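Local coordinates for protein tRNA (adenine(9)-N1)-methyltransferase (Sulfolobus acidocaldarius, PDB 5A7Z) that methylates N1 of the adenosine at position 9 of tRNA, using S-adenosyl-L-methionine as methyl donor, at residues Met55-Gly69 and Thr86-Val100. Residues are numbered along the deposited sequence; the frame is centred on the assembly and turned at random.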
HETATM    1  N   MSE A  55       2.294  -6.767  14.168  1.00 30.63           N
HETATM    2  CA  MSE A  55       1.306  -6.872  15.212  1.00 35.32           C
HETATM    3  C   MSE A  55       0.017  -7.370  14.623  1.00 34.72           C
HETATM    4  O   MSE A  55      -0.698  -8.120  15.253  1.00 31.12           O
HETATM    5  CB  MSE A  55       1.118  -5.518  15.876  1.00 34.90           C
HETATM    6  CG  MSE A  55       0.196  -5.676  17.074  1.00 38.54           C
HETATM    7 SE   MSE A  55       0.090  -3.975  18.049  1.00 45.80          SE
HETATM    8  CE  MSE A  55      -0.742  -2.996  16.547  1.00 52.53           C
ATOM      9  N   LEU A  56      -0.293  -6.934  13.408  1.00 36.04           N
ATOM     10  CA  LEU A  56      -1.546  -7.296  12.760  1.00 37.55           C
ATOM     11  C   LEU A  56      -1.520  -8.697  12.179  1.00 40.89           C
ATOM     12  O   LEU A  56      -2.533  -9.369  12.180  1.00 46.35           O
ATOM     13  CB  LEU A  56      -1.873  -6.325  11.631  1.00 38.04           C
ATOM     14  CG  LEU A  56      -2.326  -4.931  12.048  1.00 39.46           C
ATOM     15  CD1 LEU A  56      -2.172  -3.961  10.874  1.00 41.32           C
ATOM     16  CD2 LEU A  56      -3.764  -4.937  12.590  1.00 36.91           C
ATOM     17  N   LEU A  57      -0.369  -9.127  11.679  1.00 39.58           N
ATOM     18  CA  LEU A  57      -0.286 -10.380  10.929  1.00 41.18           C
ATOM     19  C   LEU A  57       0.458 -11.514  11.649  1.00 41.94           C
ATOM     20  O   LEU A  57       0.106 -12.662  11.458  1.00 45.84           O
ATOM     21  CB  LEU A  57       0.360 -10.142   9.539  1.00 39.64           C
ATOM     22  CG  LEU A  57      -0.428  -9.234   8.576  1.00 42.09           C
ATOM     23  CD1 LEU A  57       0.356  -8.990   7.290  1.00 42.94           C
ATOM     24  CD2 LEU A  57      -1.803  -9.808   8.267  1.00 40.09           C
ATOM     25  N   LYS A  58       1.478 -11.203  12.465  1.00 41.89           N
ATOM     26  CA  LYS A  58       2.484 -12.221  12.882  1.00 35.38           C
ATOM     27  C   LYS A  58       2.517 -12.564  14.367  1.00 35.06           C
ATOM     28  O   LYS A  58       3.516 -13.130  14.840  1.00 38.55           O
ATOM     29  CB  LYS A  58       3.894 -11.763  12.510  1.00 38.07           C
ATOM     30  CG  LYS A  58       4.115 -11.409  11.059  1.00 42.55           C
ATOM     31  CD  LYS A  58       4.098 -12.633  10.189  1.00 48.02           C
ATOM     32  CE  LYS A  58       3.954 -12.231   8.736  1.00 57.69           C
ATOM     33  NZ  LYS A  58       5.037 -11.284   8.377  1.00 62.34           N
ATOM     34  N   ASN A  59       1.500 -12.167  15.126  1.00 35.34           N
ATOM     35  CA  ASN A  59       1.474 -12.431  16.579  1.00 38.65           C
ATOM     36  C   ASN A  59       2.584 -11.730  17.417  1.00 36.33           C
ATOM     37  O   ASN A  59       3.142 -12.310  18.364  1.00 41.87           O
ATOM     38  CB  ASN A  59       1.469 -13.937  16.854  1.00 43.85           C
ATOM     39  CG  ASN A  59       1.264 -14.260  18.338  1.00 54.38           C
ATOM     40  OD1 ASN A  59       0.475 -13.598  19.044  1.00 64.55           O
ATOM     41  ND2 ASN A  59       2.006 -15.240  18.827  1.00 54.32           N
ATOM     42  N   TYR A  60       2.841 -10.463  17.103  1.00 33.14           N
ATOM     43  CA  TYR A  60       3.681  -9.608  17.930  1.00 32.38           C
ATOM     44  C   TYR A  60       2.805  -8.674  18.765  1.00 32.34           C
ATOM     45  O   TYR A  60       1.715  -8.330  18.374  1.00 33.29           O
ATOM     46  CB  TYR A  60       4.615  -8.775  17.038  1.00 31.56           C
ATOM     47  CG  TYR A  60       5.781  -9.556  16.493  1.00 32.03           C
ATOM     48  CD1 TYR A  60       5.611 -10.485  15.492  1.00 31.16           C
ATOM     49  CD2 TYR A  60       7.045  -9.361  16.996  1.00 35.78           C
ATOM     50  CE1 TYR A  60       6.673 -11.201  15.010  1.00 34.24           C
ATOM     51  CE2 TYR A  60       8.120 -10.067  16.526  1.00 36.96           C
ATOM     52  CZ  TYR A  60       7.932 -10.982  15.524  1.00 36.94           C
ATOM     53  OH  TYR A  60       9.017 -11.659  15.064  1.00 34.66           O
ATOM     54  N   GLY A  61       3.306  -8.230  19.900  1.00 29.58           N
ATOM     55  CA  GLY A  61       2.669  -7.137  20.589  1.00 27.51           C
ATOM     56  C   GLY A  61       3.614  -6.533  21.580  1.00 29.12           C
ATOM     57  O   GLY A  61       4.825  -6.729  21.496  1.00 31.74           O
ATOM     58  N   LEU A  62       3.052  -5.830  22.544  1.00 28.75           N
ATOM     59  CA  LEU A  62       3.816  -5.131  23.546  1.00 29.16           C
ATOM     60  C   LEU A  62       3.893  -5.922  24.852  1.00 30.51           C
ATOM     61  O   LEU A  62       2.902  -6.524  25.300  1.00 30.90           O
ATOM     62  CB  LEU A  62       3.164  -3.770  23.828  1.00 33.28           C
ATOM     63  CG  LEU A  62       3.155  -2.759  22.660  1.00 36.46           C
ATOM     64  CD1 LEU A  62       2.510  -1.447  23.089  1.00 41.04           C
ATOM     65  CD2 LEU A  62       4.570  -2.510  22.127  1.00 37.10           C
ATOM     66  N   VAL A  63       5.069  -5.896  25.458  1.00 28.12           N
ATOM     67  CA  VAL A  63       5.272  -6.421  26.773  1.00 32.45           C
ATOM     68  C   VAL A  63       5.741  -5.297  27.712  1.00 32.36           C
ATOM     69  O   VAL A  63       6.581  -4.477  27.351  1.00 31.22           O
ATOM     70  CB  VAL A  63       6.311  -7.540  26.711  1.00 36.59           C
ATOM     71  CG1 VAL A  63       6.758  -7.950  28.096  1.00 37.23           C
ATOM     72  CG2 VAL A  63       5.743  -8.718  25.927  1.00 39.24           C
ATOM     73  N   GLU A  64       5.133  -5.227  28.882  1.00 30.10           N
ATOM     74  CA  GLU A  64       5.446  -4.213  29.833  1.00 34.00           C
ATOM     75  C   GLU A  64       6.684  -4.595  30.586  1.00 34.72           C
ATOM     76  O   GLU A  64       6.737  -5.632  31.196  1.00 43.98           O
ATOM     77  CB  GLU A  64       4.286  -4.037  30.785  1.00 37.17           C
ATOM     78  CG  GLU A  64       4.304  -2.725  31.532  1.00 41.80           C
ATOM     79  CD  GLU A  64       3.316  -2.733  32.679  1.00 45.07           C
ATOM     80  OE1 GLU A  64       2.313  -3.467  32.600  1.00 52.13           O
ATOM     81  OE2 GLU A  64       3.560  -2.034  33.664  1.00 56.97           O
ATOM     82  N   GLU A  65       7.693  -3.779  30.467  1.00 37.20           N
ATOM     83  CA  GLU A  65       8.993  -4.075  30.989  1.00 41.89           C
ATOM     84  C   GLU A  65       9.952  -2.937  30.736  1.00 37.00           C
ATOM     85  O   GLU A  65       9.883  -2.235  29.765  1.00 38.69           O
ATOM     86  CB  GLU A  65       9.526  -5.402  30.441  1.00 46.54           C
ATOM     87  CG  GLU A  65       9.984  -5.385  29.008  1.00 49.58           C
ATOM     88  CD  GLU A  65      10.955  -6.490  28.690  1.00 49.00           C
ATOM     89  OE1 GLU A  65      11.140  -7.383  29.491  1.00 41.12           O
ATOM     90  OE2 GLU A  65      11.540  -6.467  27.639  1.00 59.21           O
ATOM     91  N   ARG A  66      10.839  -2.760  31.665  1.00 33.15           N
ATOM     92  CA  ARG A  66      11.744  -1.629  31.653  1.00 39.87           C
ATOM     93  C   ARG A  66      13.061  -1.983  30.947  1.00 36.21           C
ATOM     94  O   ARG A  66      13.697  -2.941  31.283  1.00 38.14           O
ATOM     95  CB  ARG A  66      11.994  -1.122  33.073  1.00 45.91           C
ATOM     96  CG  ARG A  66      13.356  -0.457  33.278  1.00 52.65           C
ATOM     97  CD  ARG A  66      13.281   1.050  33.182  1.00 55.69           C
ATOM     98  NE  ARG A  66      12.458   1.627  34.247  1.00 61.38           N
ATOM     99  CZ  ARG A  66      12.344   2.933  34.483  1.00 64.79           C
ATOM    100  NH1 ARG A  66      13.015   3.814  33.754  1.00 67.73           N
ATOM    101  NH2 ARG A  66      11.563   3.364  35.456  1.00 66.90           N
ATOM    102  N   ARG A  67      13.422  -1.210  29.935  1.00 35.22           N
ATOM    103  CA  ARG A  67      14.639  -1.422  29.185  1.00 32.12           C
ATOM    104  C   ARG A  67      15.319  -0.104  28.944  1.00 34.74           C
ATOM    105  O   ARG A  67      14.709   0.963  29.015  1.00 37.59           O
ATOM    106  CB  ARG A  67      14.348  -2.069  27.829  1.00 37.46           C
ATOM    107  CG  ARG A  67      13.576  -3.387  27.895  1.00 35.44           C
ATOM    108  CD  ARG A  67      14.413  -4.479  28.516  1.00 33.38           C
ATOM    109  NE  ARG A  67      15.541  -4.805  27.647  1.00 37.35           N
ATOM    110  CZ  ARG A  67      15.458  -5.634  26.621  1.00 36.12           C
ATOM    111  NH1 ARG A  67      14.315  -6.240  26.368  1.00 35.89           N
ATOM    112  NH2 ARG A  67      16.503  -5.841  25.857  1.00 36.26           N
ATOM    113  N   GLU A  68      16.591  -0.163  28.643  1.00 34.48           N
ATOM    114  CA  GLU A  68      17.278   0.994  28.180  1.00 38.81           C
ATOM    115  C   GLU A  68      17.686   0.668  26.772  1.00 38.01           C
ATOM    116  O   GLU A  68      17.653  -0.470  26.384  1.00 44.21           O
ATOM    117  CB  GLU A  68      18.496   1.282  29.053  1.00 46.25           C
ATOM    118  CG  GLU A  68      19.579   0.244  28.938  1.00 51.88           C
ATOM    119  CD  GLU A  68      20.800   0.615  29.749  1.00 68.79           C
ATOM    120  OE1 GLU A  68      20.650   0.879  30.982  1.00 68.05           O
ATOM    121  OE2 GLU A  68      21.904   0.664  29.150  1.00 64.85           O
ATOM    122  N   GLY A  69      18.041   1.656  25.987  1.00 34.12           N
ATOM    123  CA  GLY A  69      18.529   1.361  24.669  1.00 34.77           C
ATOM    124  C   GLY A  69      18.926   2.641  24.040  1.00 36.10           C
ATOM    125  O   GLY A  69      18.859   3.699  24.665  1.00 39.53           O
ATOM    126  N   THR A  86      21.063   5.496  26.609  1.00 48.38           N
ATOM    127  CA  THR A  86      20.598   6.352  27.693  1.00 55.31           C
ATOM    128  C   THR A  86      19.088   6.508  27.737  1.00 51.15           C
ATOM    129  O   THR A  86      18.577   7.191  28.616  1.00 51.41           O
ATOM    130  CB  THR A  86      21.194   7.762  27.580  1.00 52.59           C
ATOM    131  OG1 THR A  86      20.989   8.270  26.251  1.00 55.53           O
ATOM    132  CG2 THR A  86      22.654   7.737  27.900  1.00 53.06           C
ATOM    133  N   GLU A  87      18.382   5.941  26.758  1.00 44.50           N
ATOM    134  CA  GLU A  87      16.942   6.084  26.701  1.00 40.10           C
ATOM    135  C   GLU A  87      16.301   4.927  27.472  1.00 38.72           C
ATOM    136  O   GLU A  87      16.902   3.884  27.655  1.00 49.34           O
ATOM    137  CB  GLU A  87      16.470   6.120  25.256  1.00 45.35           C
ATOM    138  CG  GLU A  87      17.182   7.152  24.377  1.00 47.94           C
ATOM    139  CD  GLU A  87      16.528   8.546  24.391  1.00 53.21           C
ATOM    140  OE1 GLU A  87      15.622   8.807  25.218  1.00 49.75           O
ATOM    141  OE2 GLU A  87      16.933   9.390  23.562  1.00 54.89           O
ATOM    142  N   THR A  88      15.099   5.141  27.947  1.00 33.58           N
ATOM    143  CA  THR A  88      14.324   4.124  28.641  1.00 36.35           C
ATOM    144  C   THR A  88      13.053   3.882  27.859  1.00 30.74           C
ATOM    145  O   THR A  88      12.528   4.800  27.296  1.00 32.14           O
ATOM    146  CB  THR A  88      13.902   4.643  30.003  1.00 37.79           C
ATOM    147  OG1 THR A  88      15.062   4.874  30.759  1.00 49.16           O
ATOM    148  CG2 THR A  88      13.033   3.646  30.735  1.00 43.02           C
ATOM    149  N   SER A  89      12.547   2.652  27.867  1.00 32.08           N
ATOM    150  CA  SER A  89      11.152   2.377  27.465  1.00 30.90           C
ATOM    151  C   SER A  89      10.513   1.568  28.560  1.00 28.53           C
ATOM    152  O   SER A  89      11.223   0.994  29.365  1.00 29.37           O
ATOM    153  CB  SER A  89      11.101   1.620  26.153  1.00 30.42           C
ATOM    154  OG  SER A  89      12.127   0.629  26.078  1.00 36.17           O
ATOM    155  N   ARG A  90       9.180   1.561  28.604  1.00 26.81           N
ATOM    156  CA  ARG A  90       8.390   0.744  29.552  1.00 27.79           C
ATOM    157  C   ARG A  90       7.639  -0.368  28.846  1.00 28.13           C
ATOM    158  O   ARG A  90       6.865  -1.103  29.478  1.00 28.42           O
ATOM    159  CB  ARG A  90       7.331   1.632  30.228  1.00 33.83           C
ATOM    160  CG  ARG A  90       7.901   2.790  31.023  1.00 35.46           C
ATOM    161  CD  ARG A  90       8.891   2.260  32.049  1.00 42.28           C
ATOM    162  NE  ARG A  90       8.935   3.140  33.197  1.00 55.48           N
ATOM    163  CZ  ARG A  90       8.587   2.803  34.429  1.00 49.85           C
ATOM    164  NH1 ARG A  90       8.195   1.572  34.724  1.00 54.68           N
ATOM    165  NH2 ARG A  90       8.646   3.715  35.367  1.00 58.45           N
ATOM    166  N   TYR A  91       7.769  -0.414  27.513  1.00 28.30           N
ATOM    167  CA  TYR A  91       7.093  -1.396  26.673  1.00 26.60           C
ATOM    168  C   TYR A  91       8.076  -1.896  25.634  1.00 28.07           C
ATOM    169  O   TYR A  91       8.817  -1.097  25.011  1.00 27.77           O
ATOM    170  CB  TYR A  91       5.862  -0.780  26.016  1.00 27.85           C
ATOM    171  CG  TYR A  91       4.773  -0.494  27.015  1.00 28.66           C
ATOM    172  CD1 TYR A  91       3.927  -1.496  27.442  1.00 31.63           C
ATOM    173  CD2 TYR A  91       4.663   0.759  27.613  1.00 31.84           C
ATOM    174  CE1 TYR A  91       2.950  -1.261  28.410  1.00 33.87           C
ATOM    175  CE2 TYR A  91       3.668   1.022  28.539  1.00 31.08           C
ATOM    176  CZ  TYR A  91       2.831   0.007  28.949  1.00 34.72           C
ATOM    177  OH  TYR A  91       1.892   0.241  29.938  1.00 38.60           O
ATOM    178  N   THR A  92       8.116  -3.218  25.486  1.00 27.32           N
ATOM    179  CA  THR A  92       8.977  -3.873  24.537  1.00 28.55           C
ATOM    180  C   THR A  92       8.135  -4.566  23.474  1.00 30.32           C
ATOM    181  O   THR A  92       7.141  -5.235  23.794  1.00 29.35           O
ATOM    182  CB  THR A  92       9.868  -4.913  25.235  1.00 29.90           C
ATOM    183  OG1 THR A  92      10.762  -4.265  26.151  1.00 30.24           O
ATOM    184  CG2 THR A  92      10.686  -5.654  24.216  1.00 31.76           C
ATOM    185  N   PHE A  93       8.499  -4.376  22.211  1.00 26.74           N
ATOM    186  CA  PHE A  93       7.745  -4.961  21.120  1.00 29.60           C
ATOM    187  C   PHE A  93       8.275  -6.360  20.873  1.00 33.12           C
ATOM    188  O   PHE A  93       9.431  -6.522  20.540  1.00 32.98           O
ATOM    189  CB  PHE A  93       7.909  -4.127  19.836  1.00 28.43           C
ATOM    190  CG  PHE A  93       7.065  -4.603  18.690  1.00 27.29           C
ATOM    191  CD1 PHE A  93       5.763  -4.218  18.583  1.00 27.97           C
ATOM    192  CD2 PHE A  93       7.590  -5.443  17.721  1.00 29.61           C
ATOM    193  CE1 PHE A  93       4.971  -4.672  17.557  1.00 27.34           C
ATOM    194  CE2 PHE A  93       6.803  -5.901  16.691  1.00 26.11           C
ATOM    195  CZ  PHE A  93       5.503  -5.474  16.591  1.00 26.71           C
ATOM    196  N   ARG A  94       7.429  -7.366  20.979  1.00 38.58           N
ATOM    197  CA  ARG A  94       7.864  -8.700  20.592  1.00 41.14           C
ATOM    198  C   ARG A  94       6.817  -9.775  20.466  1.00 37.18           C
ATOM    199  O   ARG A  94       5.653  -9.599  20.828  1.00 33.71           O
ATOM    200  CB  ARG A  94       8.922  -9.184  21.560  1.00 46.68           C
ATOM    201  CG  ARG A  94       8.411  -9.648  22.908  1.00 49.34           C
ATOM    202  CD  ARG A  94       9.473 -10.530  23.532  1.00 48.12           C
ATOM    203  NE  ARG A  94       9.447 -10.427  24.959  1.00 49.44           N
ATOM    204  CZ  ARG A  94      10.281  -9.693  25.690  1.00 51.46           C
ATOM    205  NH1 ARG A  94      11.250  -8.985  25.136  1.00 52.92           N
ATOM    206  NH2 ARG A  94      10.132  -9.675  26.998  1.00 51.10           N
ATOM    207  N   LYS A  95       7.310 -10.936  20.057  1.00 38.68           N
ATOM    208  CA  LYS A  95       6.509 -12.089  19.738  1.00 39.43           C
ATOM    209  C   LYS A  95       5.699 -12.482  20.966  1.00 35.26           C
ATOM    210  O   LYS A  95       6.238 -12.527  22.046  1.00 38.14           O
ATOM    211  CB  LYS A  95       7.478 -13.229  19.307  1.00 43.58           C
ATOM    212  CG  LYS A  95       6.839 -14.510  18.763  1.00 46.89           C
ATOM    213  CD  LYS A  95       5.652 -14.228  17.868  1.00 50.40           C
ATOM    214  CE  LYS A  95       5.546 -15.228  16.735  1.00 54.92           C
ATOM    215  NZ  LYS A  95       6.462 -14.852  15.620  1.00 55.67           N
ATOM    216  N   GLY A  96       4.401 -12.726  20.798  1.00 36.92           N
ATOM    217  CA  GLY A  96       3.543 -13.151  21.916  1.00 33.50           C
ATOM    218  C   GLY A  96       3.116 -12.029  22.842  1.00 36.16           C
ATOM    219  O   GLY A  96       2.441 -12.271  23.825  1.00 41.59           O
ATOM    220  N   GLY A  97       3.510 -10.793  22.540  1.00 35.89           N
ATOM    221  CA  GLY A  97       3.025  -9.635  23.272  1.00 38.73           C
ATOM    222  C   GLY A  97       1.553  -9.325  22.982  1.00 42.35           C
ATOM    223  O   GLY A  97       0.967  -9.874  22.050  1.00 39.97           O
ATOM    224  N   LYS A  98       0.974  -8.407  23.757  1.00 43.72           N
ATOM    225  CA  LYS A  98      -0.421  -8.042  23.588  1.00 44.69           C
ATOM    226  C   LYS A  98      -0.579  -7.061  22.465  1.00 40.38           C
ATOM    227  O   LYS A  98       0.205  -6.159  22.329  1.00 37.18           O
ATOM    228  CB  LYS A  98      -0.999  -7.446  24.883  1.00 51.44           C
ATOM    229  CG  LYS A  98      -1.007  -8.439  26.030  1.00 65.62           C
ATOM    230  CD  LYS A  98      -1.619  -7.883  27.312  1.00 80.92           C
ATOM    231  CE  LYS A  98      -1.624  -8.950  28.414  1.00 85.46           C
ATOM    232  NZ  LYS A  98      -2.118  -8.441  29.723  1.00 89.41           N
ATOM    233  N   LYS A  99      -1.630  -7.227  21.689  1.00 45.78           N
ATOM    234  CA  LYS A  99      -1.999  -6.330  20.618  1.00 47.98           C
ATOM    235  C   LYS A  99      -2.706  -5.113  21.125  1.00 45.96           C
ATOM    236  O   LYS A  99      -3.386  -5.174  22.107  1.00 49.43           O
ATOM    237  CB  LYS A  99      -2.966  -7.024  19.701  1.00 47.82           C
ATOM    238  CG  LYS A  99      -2.676  -8.467  19.495  1.00 51.66           C
ATOM    239  CD  LYS A  99      -2.081  -8.666  18.135  1.00 56.72           C
ATOM    240  CE  LYS A  99      -1.915 -10.122  17.882  1.00 56.29           C
ATOM    241  NZ  LYS A  99      -0.512 -10.344  17.554  1.00 68.73           N
ATOM    242  N   VAL A 100      -2.564  -4.003  20.433  1.00 42.20           N
ATOM    243  CA  VAL A 100      -3.445  -2.863  20.700  1.00 38.57           C
ATOM    244  C   VAL A 100      -4.255  -2.582  19.454  1.00 37.78           C
ATOM    245  O   VAL A 100      -3.760  -2.747  18.353  1.00 39.17           O
ATOM    246  CB  VAL A 100      -2.671  -1.603  21.157  1.00 40.63           C
ATOM    247  CG1 VAL A 100      -1.745  -1.949  22.303  1.00 42.92           C
ATOM    248  CG2 VAL A 100      -1.894  -0.952  20.011  1.00 40.31           C
TER
HETATM  249  O   HOH W   1      10.935  -1.651  27.087  1.00 32.26           O
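E65 and T92 join two antiparallel strands through a short bond, T92 OG1 giving its proton to the anti lone pair of E65 OE2 at 2.8 Å. OE2 also lies in the plane of the R67 guanidinium, whose NH1 comes to its syn side at 3.1 Å but 32° out of the carboxylate plane, while E65 OE1 forms a longer salt bridge with R94 NH2 (3.5 Å). The E65 carboxylate thus links R67 of its own strand with R94 of the other in one network. A beta bulge between E64 and R67 shifts the register by one residue here; a water held by E65 O, S89 OG and T92 OG1 sits at this irregularity. Beyond it, V63 and T92 exchange two backbone bonds, V63 N to T92 O and T92 N to V63 O, each 2.7 Å. F93, its CG anti to the backbone N (chi1 -175°), crosses Y60 at about a right angle; the ring planes are nearly parallel (11°) yet barely overlap, and F93 CZ meets Y60 CB at 3.4 Å. A type II turn, R94-G97, carries the chain to the other edge of strand 60-69, where K98 pairs with L62 and K99 NZ bonds both M55 O (3.2 Å) and Y60 O. Strand 38-40 lies beside this ladder, Y40 bonding the backbones of Y91 and F93, while helix 22-33 packs against M55, L62 and V100.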